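PDB 4UAS: protein CbbY from Rhodobacter sphaeroides, which removes phosphate from xylulose-1,5-bisphosphate, a potent Rubisco inhibitor, as a highly selective magnesium-dependent phosphatase of the HAD superfamily. Local coordinates for residues P168-S177 with G188-T199; I5-E15 with I91-I101. All coordinates share one frame; numbering follows the deposited sequence.

Interaction 1: residues P168-S177 with G188-T199. With MG (magnesium ion), chain D.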
loop_
_atom_site.group_PDB
_atom_site.type_symbol
_atom_site.label_atom_id
_atom_site.label_comp_id
_atom_site.label_asym_id
_atom_site.label_seq_id
_atom_site.Cartn_x
_atom_site.Cartn_y
_atom_site.Cartn_z
ATOM N N PRO A 168 -5.111 0.773 19.805
ATOM C CA PRO A 168 -5.117 1.759 18.728
ATOM C C PRO A 168 -4.917 3.198 19.187
ATOM O O PRO A 168 -4.385 3.986 18.460
ATOM C CB PRO A 168 -6.476 1.524 18.042
ATOM C CG PRO A 168 -7.307 0.783 18.984
ATOM C CD PRO A 168 -6.353 -0.035 19.838
ATOM N N GLU A 169 -5.380 3.530 20.392
ATOM C CA GLU A 169 -5.277 4.879 20.898
ATOM C C GLU A 169 -3.829 5.334 21.058
ATOM O O GLU A 169 -3.561 6.528 21.119
ATOM C CB GLU A 169 -6.104 5.049 22.198
ATOM C CG GLU A 169 -6.426 3.768 22.937
ATOM C CD GLU A 169 -7.549 3.001 22.274
ATOM O OE1 GLU A 169 -8.549 3.612 21.773
ATOM O OE2 GLU A 169 -7.409 1.779 22.245
ATOM N N ARG A 170 -2.895 4.387 21.092
ATOM C CA ARG A 170 -1.470 4.597 21.236
ATOM C C ARG A 170 -0.650 4.368 19.943
ATOM O O ARG A 170 0.573 4.229 19.995
ATOM C CB ARG A 170 -0.954 3.656 22.337
ATOM C CG ARG A 170 -1.571 3.956 23.709
ATOM C CD ARG A 170 -0.543 3.813 24.824
ATOM N NE ARG A 170 0.644 4.600 24.602
ATOM C CZ ARG A 170 1.016 5.644 25.340
ATOM N NH1 ARG A 170 2.165 6.239 25.102
ATOM N NH2 ARG A 170 0.253 6.081 26.339
ATOM N N ALA A 171 -1.347 4.314 18.814
ATOM C CA ALA A 171 -0.743 4.073 17.504
ATOM C C ALA A 171 -1.247 5.100 16.530
ATOM O O ALA A 171 -2.133 5.892 16.826
ATOM C CB ALA A 171 -1.020 2.656 17.081
ATOM N N VAL A 172 -0.678 5.073 15.324
ATOM C CA VAL A 172 -1.050 6.028 14.273
ATOM C C VAL A 172 -0.763 5.292 12.960
ATOM O O VAL A 172 0.169 4.523 12.853
ATOM C CB VAL A 172 -0.287 7.345 14.400
ATOM C CG1 VAL A 172 1.188 7.094 14.266
ATOM C CG2 VAL A 172 -0.812 8.415 13.477
ATOM N N ALA A 173 -1.571 5.620 11.926
ATOM C CA ALA A 173 -1.406 5.126 10.575
ATOM C C ALA A 173 -1.025 6.240 9.616
ATOM O O ALA A 173 -1.508 7.368 9.750
ATOM C CB ALA A 173 -2.702 4.497 10.069
ATOM N N LEU A 174 -0.195 5.888 8.641
ATOM C CA LEU A 174 0.122 6.763 7.483
ATOM C C LEU A 174 -0.464 6.127 6.247
ATOM O O LEU A 174 -0.284 4.939 5.963
ATOM C CB LEU A 174 1.604 6.938 7.274
ATOM C CG LEU A 174 2.296 7.983 8.110
ATOM C CD1 LEU A 174 2.185 7.759 9.545
ATOM C CD2 LEU A 174 3.710 8.150 7.662
ATOM N N GLU A 175 -1.236 6.930 5.499
ATOM C CA GLU A 175 -2.012 6.484 4.341
ATOM C C GLU A 175 -1.956 7.524 3.235
ATOM O O GLU A 175 -1.574 8.668 3.420
ATOM C CB GLU A 175 -3.487 6.272 4.740
ATOM C CG GLU A 175 -3.737 4.876 5.306
ATOM C CD GLU A 175 -3.741 3.792 4.262
ATOM O OE1 GLU A 175 -3.593 4.144 3.051
ATOM O OE2 GLU A 175 -3.907 2.619 4.666
ATOM N N ASP A 176 -2.389 7.101 2.012
ATOM C CA ASP A 176 -2.441 7.937 0.864
ATOM C C ASP A 176 -3.786 7.978 0.187
ATOM O O ASP A 176 -3.946 8.758 -0.768
ATOM C CB ASP A 176 -1.396 7.566 -0.199
ATOM C CG ASP A 176 -1.815 6.294 -0.919
ATOM O OD1 ASP A 176 -2.043 5.318 -0.187
ATOM O OD2 ASP A 176 -1.900 6.228 -2.162
ATOM N N SER A 177 -4.756 7.146 0.551
ATOM C CA SER A 177 -5.989 6.978 -0.163
ATOM C C SER A 177 -7.154 6.966 0.757
ATOM O O SER A 177 -7.035 6.689 1.972
ATOM C CB SER A 177 -5.984 5.688 -0.966
ATOM O OG SER A 177 -6.142 4.549 -0.116
ATOM N N GLY A 188 -9.830 2.262 14.718
ATOM C CA GLY A 188 -9.652 3.150 15.859
ATOM C C GLY A 188 -8.394 3.981 15.822
ATOM O O GLY A 188 -7.991 4.543 16.848
ATOM N N LEU A 189 -7.743 4.074 14.660
ATOM C CA LEU A 189 -6.451 4.749 14.554
ATOM C C LEU A 189 -6.607 6.173 14.062
ATOM O O LEU A 189 -7.325 6.459 13.110
ATOM C CB LEU A 189 -5.583 3.984 13.511
ATOM C CG LEU A 189 -5.120 2.612 13.982
ATOM C CD1 LEU A 189 -4.655 1.806 12.825
ATOM C CD2 LEU A 189 -4.027 2.751 15.004
ATOM N N ARG A 190 -5.840 7.036 14.678
ATOM C CA ARG A 190 -5.515 8.298 14.045
ATOM C C ARG A 190 -4.745 8.045 12.763
ATOM O O ARG A 190 -3.972 7.092 12.653
ATOM C CB ARG A 190 -4.763 9.179 14.980
ATOM C CG ARG A 190 -5.728 9.716 16.150
ATOM C CD ARG A 190 -5.169 10.765 17.062
ATOM N NE ARG A 190 -3.867 10.269 17.530
ATOM C CZ ARG A 190 -2.659 10.717 17.177
ATOM N NH1 ARG A 190 -2.573 11.625 16.204
ATOM N NH2 ARG A 190 -1.550 10.169 17.713
ATOM N N CYS A 191 -4.960 8.907 11.777
ATOM C CA CYS A 191 -4.430 8.630 10.443
ATOM C C CYS A 191 -3.972 9.959 9.787
ATOM O O CYS A 191 -4.711 10.925 9.743
ATOM C CB CYS A 191 -5.505 7.968 9.594
ATOM S SG CYS A 191 -4.949 7.491 7.934
ATOM N N ILE A 192 -2.706 9.933 9.386
ATOM C CA ILE A 192 -2.059 11.019 8.619
ATOM C C ILE A 192 -2.081 10.630 7.154
ATOM O O ILE A 192 -1.553 9.584 6.809
ATOM C CB ILE A 192 -0.591 11.099 8.994
ATOM C CG1 ILE A 192 -0.404 11.123 10.513
ATOM C CG2 ILE A 192 0.013 12.319 8.317
ATOM C CD1 ILE A 192 -1.169 12.225 11.180
ATOM N N VAL A 193 -2.681 11.487 6.316
ATOM C CA VAL A 193 -2.785 11.245 4.910
ATOM C C VAL A 193 -1.857 12.181 4.135
ATOM O O VAL A 193 -1.902 13.394 4.352
ATOM C CB VAL A 193 -4.236 11.351 4.408
ATOM C CG1 VAL A 193 -4.301 11.214 2.899
ATOM C CG2 VAL A 193 -5.134 10.344 5.078
ATOM N N SER A 194 -1.148 11.644 3.152
ATOM C CA SER A 194 -0.498 12.461 2.106
ATOM C C SER A 194 -0.809 11.821 0.781
ATOM O O SER A 194 -0.353 10.712 0.504
ATOM C CB SER A 194 0.986 12.580 2.272
ATOM O OG SER A 194 1.513 13.476 1.266
ATOM N N PRO A 195 -1.659 12.456 -0.062
ATOM C CA PRO A 195 -2.041 11.817 -1.334
ATOM C C PRO A 195 -0.961 11.833 -2.361
ATOM O O PRO A 195 0.077 12.462 -2.198
ATOM C CB PRO A 195 -3.270 12.578 -1.763
ATOM C CG PRO A 195 -3.092 13.857 -1.185
ATOM C CD PRO A 195 -2.299 13.781 0.121
ATOM N N GLY A 196 -1.215 11.156 -3.434
ATOM C CA GLY A 196 -0.311 11.140 -4.557
ATOM C C GLY A 196 -1.091 11.190 -5.805
ATOM O O GLY A 196 -2.274 11.537 -5.813
ATOM N N PHE A 197 -0.411 10.866 -6.903
ATOM C CA PHE A 197 -0.955 11.083 -8.189
ATOM C C PHE A 197 -2.402 10.555 -8.380
ATOM O O PHE A 197 -3.301 11.235 -8.898
ATOM C CB PHE A 197 -0.012 10.455 -9.302
ATOM C CG PHE A 197 -0.548 10.578 -10.689
ATOM C CD1 PHE A 197 -0.650 11.783 -11.283
ATOM C CD2 PHE A 197 -0.877 9.440 -11.435
ATOM C CE1 PHE A 197 -1.153 11.912 -12.539
ATOM C CE2 PHE A 197 -1.342 9.567 -12.703
ATOM C CZ PHE A 197 -1.514 10.794 -13.264
ATOM N N TYR A 198 -2.581 9.298 -8.015
ATOM C CA TYR A 198 -3.830 8.632 -8.290
ATOM C C TYR A 198 -4.904 8.898 -7.246
ATOM O O TYR A 198 -6.031 8.472 -7.415
ATOM C CB TYR A 198 -3.615 7.144 -8.433
ATOM C CG TYR A 198 -3.125 6.723 -9.779
ATOM C CD1 TYR A 198 -1.867 6.156 -9.958
ATOM C CD2 TYR A 198 -3.950 6.807 -10.872
ATOM C CE1 TYR A 198 -1.460 5.702 -11.192
ATOM C CE2 TYR A 198 -3.543 6.357 -12.153
ATOM C CZ TYR A 198 -2.292 5.810 -12.286
ATOM O OH TYR A 198 -1.952 5.350 -13.534
ATOM N N THR A 199 -4.595 9.603 -6.156
ATOM C CA THR A 199 -5.535 9.855 -5.062
ATOM C C THR A 199 -5.789 11.311 -4.747
ATOM O O THR A 199 -6.581 11.600 -3.882
ATOM C CB THR A 199 -5.147 9.092 -3.817
ATOM O OG1 THR A 199 -3.878 9.602 -3.379
ATOM C CG2 THR A 199 -5.133 7.599 -4.041
HETATM MG MG MG D . -2.021 3.184 -0.514
HETATM O O HOH W 1 -4.793 6.455 17.297
HETATM O O HOH W 2 -9.338 4.383 19.194
HETATM O O HOH W 3 -1.978 7.804 19.061
HETATM O O HOH W 4 -3.914 3.157 0.639
HETATM O O HOH W 5 -1.531 8.015 -4.046
HETATM O O HOH W 6 -3.010 3.548 -2.209
#
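Ala173 and Glu175 hydrogen-bond to Arg190, Ile192 and Ser194, strand 171-175 lying parallel to strand 190-193, and past the strand ends Asp176 settles against Thr199. The ladder alternates regularly: Ala173 N gives to Arg190 O, Ala173 O receives Ile192 N (2.9 Å), Glu175 N gives to Ile192 O, and Glu175 O receives Ser194 N. Cys191 and Val193 share one face with Ala173 and Glu175, where Cys191 SG, anti to its own backbone N (chi1 -177°), comes up beside Glu175 CB at 3.7 Å. On the other face Val172 CG2 meets Ile192 CG1.

The side chain of Asp176 can be followed outward. Its CB rests on Ser194 O at 3.4 Å; chi1 of 74° sets CG between backbone N and carbonyl carbon, with OD1 facing the magnesium ion. OD1 binds the metal at 2.2 Å. OD2 stays off the metal, lies 4.0 Å from Thr199 CG2, and accepts from two waters, one of them a magnesium ligand and the other also donating to Thr199 OG1. Thr199 OG1 in turn donates to Asp176 O (2.7 Å) and takes the N-H of Gly196, which fixes its rotation and ties the 194-199 loop to the metal-binding end of the strand.

Strands 171-175 and 190-193 are joined through helix 178-186 as a beta-alpha-beta unit of the Rossmann-like HAD core. Helices 155-164 and 178-186 cover the Ala173 face, and strand 4-7 pairs along the far edge of 171-175.

Interaction 2: residues I5-E15 with I91-I101; sequences ILFDVDGTLAE and IALRPGIADLI. With MG (magnesium ion), chain D; PO4 (phosphate ion), chain C.
Arg94 runs along the loop that carries the HAD signature DxDx(T/V), here Asp8, Asp10 and Thr12, at the end of strand 4-7. The methylenes of Arg94 follow the loop backbone, CG 3.8 Å from Ala14 CA and CD 3.4 Å from Thr12 O; the bend at chi3 (65°) then brings NH1 to Gly11 O, in that carbonyl's plane, at 2.9 Å. NH1 has a second acceptor in the 188-199 segment, and the backbone N of Arg94 bonds Leu13 O. A methionine in place of Arg94 would probably leave Gly11 O and that second acceptor without their shared donor and let the loop shift under the magnesium-binding aspartates.

Helix 97-107 packs against strand 4-7 through apolar side chains. Ile97 lays CG1 against Thr12 O, while its CG2 meets Leu13 CD2 with the two side chains at about a right angle. Phe7 points its CZ at Ile101 CG1 (3.6 Å); Ile101 CD1 lies over one ring face and Ile97 CD1 at the ring edge. Leu100, its CG anti to the backbone N (chi1 -178°), swings CD2 to Phe7 CZ.

At the end of the strand, Asp8, probably the nucleophile, holds the magnesium ion through OD2, and Thr12 OG1 donates to the anti lone pair of that same oxygen at 2.8 Å. Asp10 N gives its hydrogen to phosphate O3, also 2.8 Å away, while Asp10 O binds the metal at 2.2 Å.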
loop_
_atom_site.group_PDB
_atom_site.type_symbol
_atom_site.label_atom_id
_atom_site.label_comp_id
_atom_site.label_asym_id
_atom_site.label_seq_id
_atom_site.Cartn_x
_atom_site.Cartn_y
_atom_site.Cartn_z
ATOM N N ILE A 5 3.734 2.761 14.811
ATOM C CA ILE A 5 3.323 3.379 13.557
ATOM C C ILE A 5 3.051 2.291 12.571
ATOM O O ILE A 5 3.874 1.389 12.376
ATOM C CB ILE A 5 4.424 4.347 13.010
ATOM C CG1 ILE A 5 4.935 5.319 14.064
ATOM C CG2 ILE A 5 3.901 5.053 11.794
ATOM C CD1 ILE A 5 6.220 6.042 13.687
ATOM N N LEU A 6 1.900 2.442 11.917
ATOM C CA LEU A 6 1.423 1.479 10.909
ATOM C C LEU A 6 1.444 2.174 9.546
ATOM O O LEU A 6 0.809 3.214 9.374
ATOM C CB LEU A 6 0.050 0.955 11.264
ATOM C CG LEU A 6 0.000 0.163 12.549
ATOM C CD1 LEU A 6 -0.198 1.020 13.758
ATOM C CD2 LEU A 6 -1.128 -0.874 12.506
ATOM N N PHE A 7 2.178 1.627 8.619
ATOM C CA PHE A 7 2.349 2.171 7.280
ATOM C C PHE A 7 1.598 1.407 6.221
ATOM O O PHE A 7 1.757 0.219 6.056
ATOM C CB PHE A 7 3.812 2.127 6.854
ATOM C CG PHE A 7 4.730 2.996 7.685
ATOM C CD1 PHE A 7 5.088 4.271 7.252
ATOM C CD2 PHE A 7 5.276 2.531 8.866
ATOM C CE1 PHE A 7 5.999 5.042 8.000
ATOM C CE2 PHE A 7 6.113 3.330 9.612
ATOM C CZ PHE A 7 6.489 4.552 9.169
ATOM N N ASP A 8 0.783 2.144 5.437
ATOM C CA ASP A 8 0.385 1.718 4.145
ATOM C C ASP A 8 1.637 1.548 3.263
ATOM O O ASP A 8 2.667 2.135 3.547
ATOM C CB ASP A 8 -0.535 2.779 3.572
ATOM C CG ASP A 8 -1.091 2.478 2.237
ATOM O OD1 ASP A 8 -1.617 1.344 2.069
ATOM O OD2 ASP A 8 -0.904 3.252 1.277
ATOM N N VAL A 9 1.508 0.807 2.172
ATOM C CA VAL A 9 2.611 0.626 1.241
ATOM C C VAL A 9 2.471 1.459 -0.035
ATOM O O VAL A 9 3.187 2.430 -0.245
ATOM C CB VAL A 9 2.892 -0.883 0.933
ATOM C CG1 VAL A 9 3.960 -1.042 -0.131
ATOM C CG2 VAL A 9 3.274 -1.598 2.203
ATOM N N ASP A 10 1.524 1.083 -0.882
ATOM C CA ASP A 10 1.394 1.714 -2.198
ATOM C C ASP A 10 0.929 3.154 -2.076
ATOM O O ASP A 10 -0.153 3.434 -1.606
ATOM C CB ASP A 10 0.437 0.928 -3.084
ATOM C CG ASP A 10 0.913 -0.467 -3.380
ATOM O OD1 ASP A 10 2.077 -0.615 -3.805
ATOM O OD2 ASP A 10 0.113 -1.417 -3.129
ATOM N N GLY A 11 1.774 4.062 -2.583
ATOM C CA GLY A 11 1.491 5.475 -2.517
ATOM C C GLY A 11 1.872 6.122 -1.215
ATOM O O GLY A 11 1.759 7.337 -1.126
ATOM N N THR A 12 2.358 5.365 -0.237
ATOM C CA THR A 12 2.722 5.844 1.088
ATOM C C THR A 12 4.218 5.693 1.287
ATOM O O THR A 12 4.944 6.711 1.451
ATOM C CB THR A 12 1.836 5.231 2.170
ATOM O OG1 THR A 12 0.498 5.614 2.005
ATOM C CG2 THR A 12 2.288 5.619 3.546
ATOM N N LEU A 13 4.699 4.467 1.354
ATOM C CA LEU A 13 6.141 4.283 1.410
ATOM C C LEU A 13 6.817 4.795 0.135
ATOM O O LEU A 13 7.928 5.294 0.203
ATOM C CB LEU A 13 6.533 2.806 1.629
ATOM C CG LEU A 13 6.119 2.208 2.980
ATOM C CD1 LEU A 13 6.480 0.745 3.029
ATOM C CD2 LEU A 13 6.691 2.928 4.152
ATOM N N ALA A 14 6.203 4.577 -1.033
ATOM C CA ALA A 14 6.767 4.857 -2.323
ATOM C C ALA A 14 5.636 5.029 -3.290
ATOM O O ALA A 14 4.585 4.437 -3.117
ATOM C CB ALA A 14 7.732 3.778 -2.758
ATOM N N GLU A 15 5.867 5.776 -4.363
ATOM C CA GLU A 15 4.941 5.861 -5.501
ATOM C C GLU A 15 5.171 4.618 -6.373
ATOM O O GLU A 15 6.129 4.541 -7.158
ATOM C CB GLU A 15 5.196 7.114 -6.310
ATOM C CG GLU A 15 4.496 8.329 -5.787
ATOM C CD GLU A 15 2.880 8.316 -6.136
ATOM O OE1 GLU A 15 2.318 9.395 -5.978
ATOM O OE2 GLU A 15 2.160 7.368 -6.761
ATOM N N ILE A 91 12.651 2.968 -8.221
ATOM C CA ILE A 91 11.687 3.476 -7.234
ATOM C C ILE A 91 12.425 3.951 -5.977
ATOM O O ILE A 91 13.306 3.294 -5.435
ATOM C CB ILE A 91 10.656 2.397 -6.875
ATOM C CG1 ILE A 91 9.873 1.861 -8.128
ATOM C CG2 ILE A 91 9.662 2.881 -5.856
ATOM C CD1 ILE A 91 9.069 2.895 -8.850
ATOM N N ALA A 92 12.030 5.121 -5.485
ATOM C CA ALA A 92 12.556 5.716 -4.230
ATOM C C ALA A 92 11.469 5.779 -3.192
ATOM O O ALA A 92 10.284 5.864 -3.506
ATOM C CB ALA A 92 13.043 7.136 -4.474
ATOM N N LEU A 93 11.873 5.822 -1.922
ATOM C CA LEU A 93 10.882 6.160 -0.879
ATOM C C LEU A 93 10.343 7.556 -1.040
ATOM O O LEU A 93 11.049 8.475 -1.490
ATOM C CB LEU A 93 11.504 6.041 0.516
ATOM C CG LEU A 93 12.027 4.660 0.876
ATOM C CD1 LEU A 93 12.874 4.720 2.132
ATOM C CD2 LEU A 93 10.827 3.709 1.063
ATOM N N ARG A 94 9.092 7.793 -0.652
ATOM C CA ARG A 94 8.544 9.127 -0.618
ATOM C C ARG A 94 9.336 9.997 0.376
ATOM O O ARG A 94 9.831 9.512 1.400
ATOM C CB ARG A 94 7.075 9.108 -0.265
ATOM C CG ARG A 94 6.209 8.543 -1.399
ATOM C CD ARG A 94 4.711 8.814 -1.171
ATOM N NE ARG A 94 4.419 10.247 -1.206
ATOM C CZ ARG A 94 3.300 10.780 -0.785
ATOM N NH1 ARG A 94 2.293 10.026 -0.344
ATOM N NH2 ARG A 94 3.183 12.126 -0.759
ATOM N N PRO A 95 9.414 11.297 0.108
ATOM C CA PRO A 95 10.064 12.183 1.046
ATOM C C PRO A 95 9.532 12.049 2.463
ATOM O O PRO A 95 8.315 11.953 2.693
ATOM C CB PRO A 95 9.835 13.570 0.513
ATOM C CG PRO A 95 9.590 13.375 -0.953
ATOM C CD PRO A 95 8.967 12.028 -1.087
ATOM N N GLY A 96 10.446 12.054 3.432
ATOM C CA GLY A 96 10.104 12.000 4.828
ATOM C C GLY A 96 10.017 10.593 5.445
ATOM O O GLY A 96 10.013 10.445 6.648
ATOM N N ILE A 97 9.810 9.581 4.608
ATOM C CA ILE A 97 9.547 8.243 5.114
ATOM C C ILE A 97 10.779 7.589 5.776
ATOM O O ILE A 97 10.709 7.110 6.920
ATOM C CB ILE A 97 9.012 7.343 3.960
ATOM C CG1 ILE A 97 7.597 7.745 3.466
ATOM C CG2 ILE A 97 9.093 5.867 4.339
ATOM C CD1 ILE A 97 6.541 7.576 4.533
ATOM N N ALA A 98 11.899 7.653 5.107
ATOM C CA ALA A 98 13.123 7.130 5.689
ATOM C C ALA A 98 13.473 7.837 7.001
ATOM O O ALA A 98 13.853 7.173 7.992
ATOM C CB ALA A 98 14.314 7.209 4.706
ATOM N N ASP A 99 13.361 9.162 7.043
ATOM C CA ASP A 99 13.677 9.927 8.288
ATOM C C ASP A 99 12.743 9.530 9.430
ATOM O O ASP A 99 13.200 9.392 10.566
ATOM C CB ASP A 99 13.562 11.388 8.021
ATOM C CG ASP A 99 14.634 11.898 7.080
ATOM O OD1 ASP A 99 15.662 11.227 6.911
ATOM O OD2 ASP A 99 14.458 13.031 6.584
ATOM N N LEU A 100 11.444 9.383 9.181
ATOM C CA LEU A 100 10.508 9.011 10.221
ATOM C C LEU A 100 10.858 7.600 10.765
ATOM O O LEU A 100 10.823 7.389 11.978
ATOM C CB LEU A 100 9.095 9.043 9.694
ATOM C CG LEU A 100 8.034 8.706 10.738
ATOM C CD1 LEU A 100 8.011 9.732 11.791
ATOM C CD2 LEU A 100 6.658 8.560 10.077
ATOM N N ILE A 101 11.148 6.660 9.860
ATOM C CA ILE A 101 11.417 5.304 10.318
ATOM C C ILE A 101 12.672 5.292 11.154
ATOM O O ILE A 101 12.739 4.608 12.182
ATOM C CB ILE A 101 11.444 4.375 9.122
ATOM C CG1 ILE A 101 9.992 4.171 8.645
ATOM C CG2 ILE A 101 12.116 3.016 9.440
ATOM C CD1 ILE A 101 9.807 3.442 7.328
HETATM MG MG MG D . -2.021 3.184 -0.514
HETATM P P PO4 C . -1.864 -0.429 -0.288
HETATM O O1 PO4 C . -3.010 -1.006 0.640
HETATM O O2 PO4 C . -1.988 -1.169 -1.684
HETATM O O3 PO4 C . -0.435 -0.644 0.179
HETATM O O4 PO4 C . -2.109 1.086 -0.605
HETATM O O HOH W 7 8.289 7.236 -4.582
HETATM O O HOH W 6 -3.010 3.548 -2.209
HETATM O O HOH W 4 -3.914 3.157 0.639
#

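The two contacts meet at the magnesium ion. Interaction 2 supplies Asp8 OD2 and Asp10 O, interaction 1 supplies Asp176 OD1, and two waters and phosphate O4 complete six ligands. Asp176 OD1 stands only 2.8 Å from Asp8 OD2, a crowding of like charges that the metal probably offsets. Strands 4-7 and 171-175 are neighbours in one parallel sheet, which lines up both loops at the same end. Away from the metal, Arg94 NH1 probably bonds Ser194 O across 2.9 Å, linking the 91-101 segment to the 188-199 loop. Lys151 forms salt bridges with both Asp8 and Glu175 and also hydrogen-bonds the phosphate.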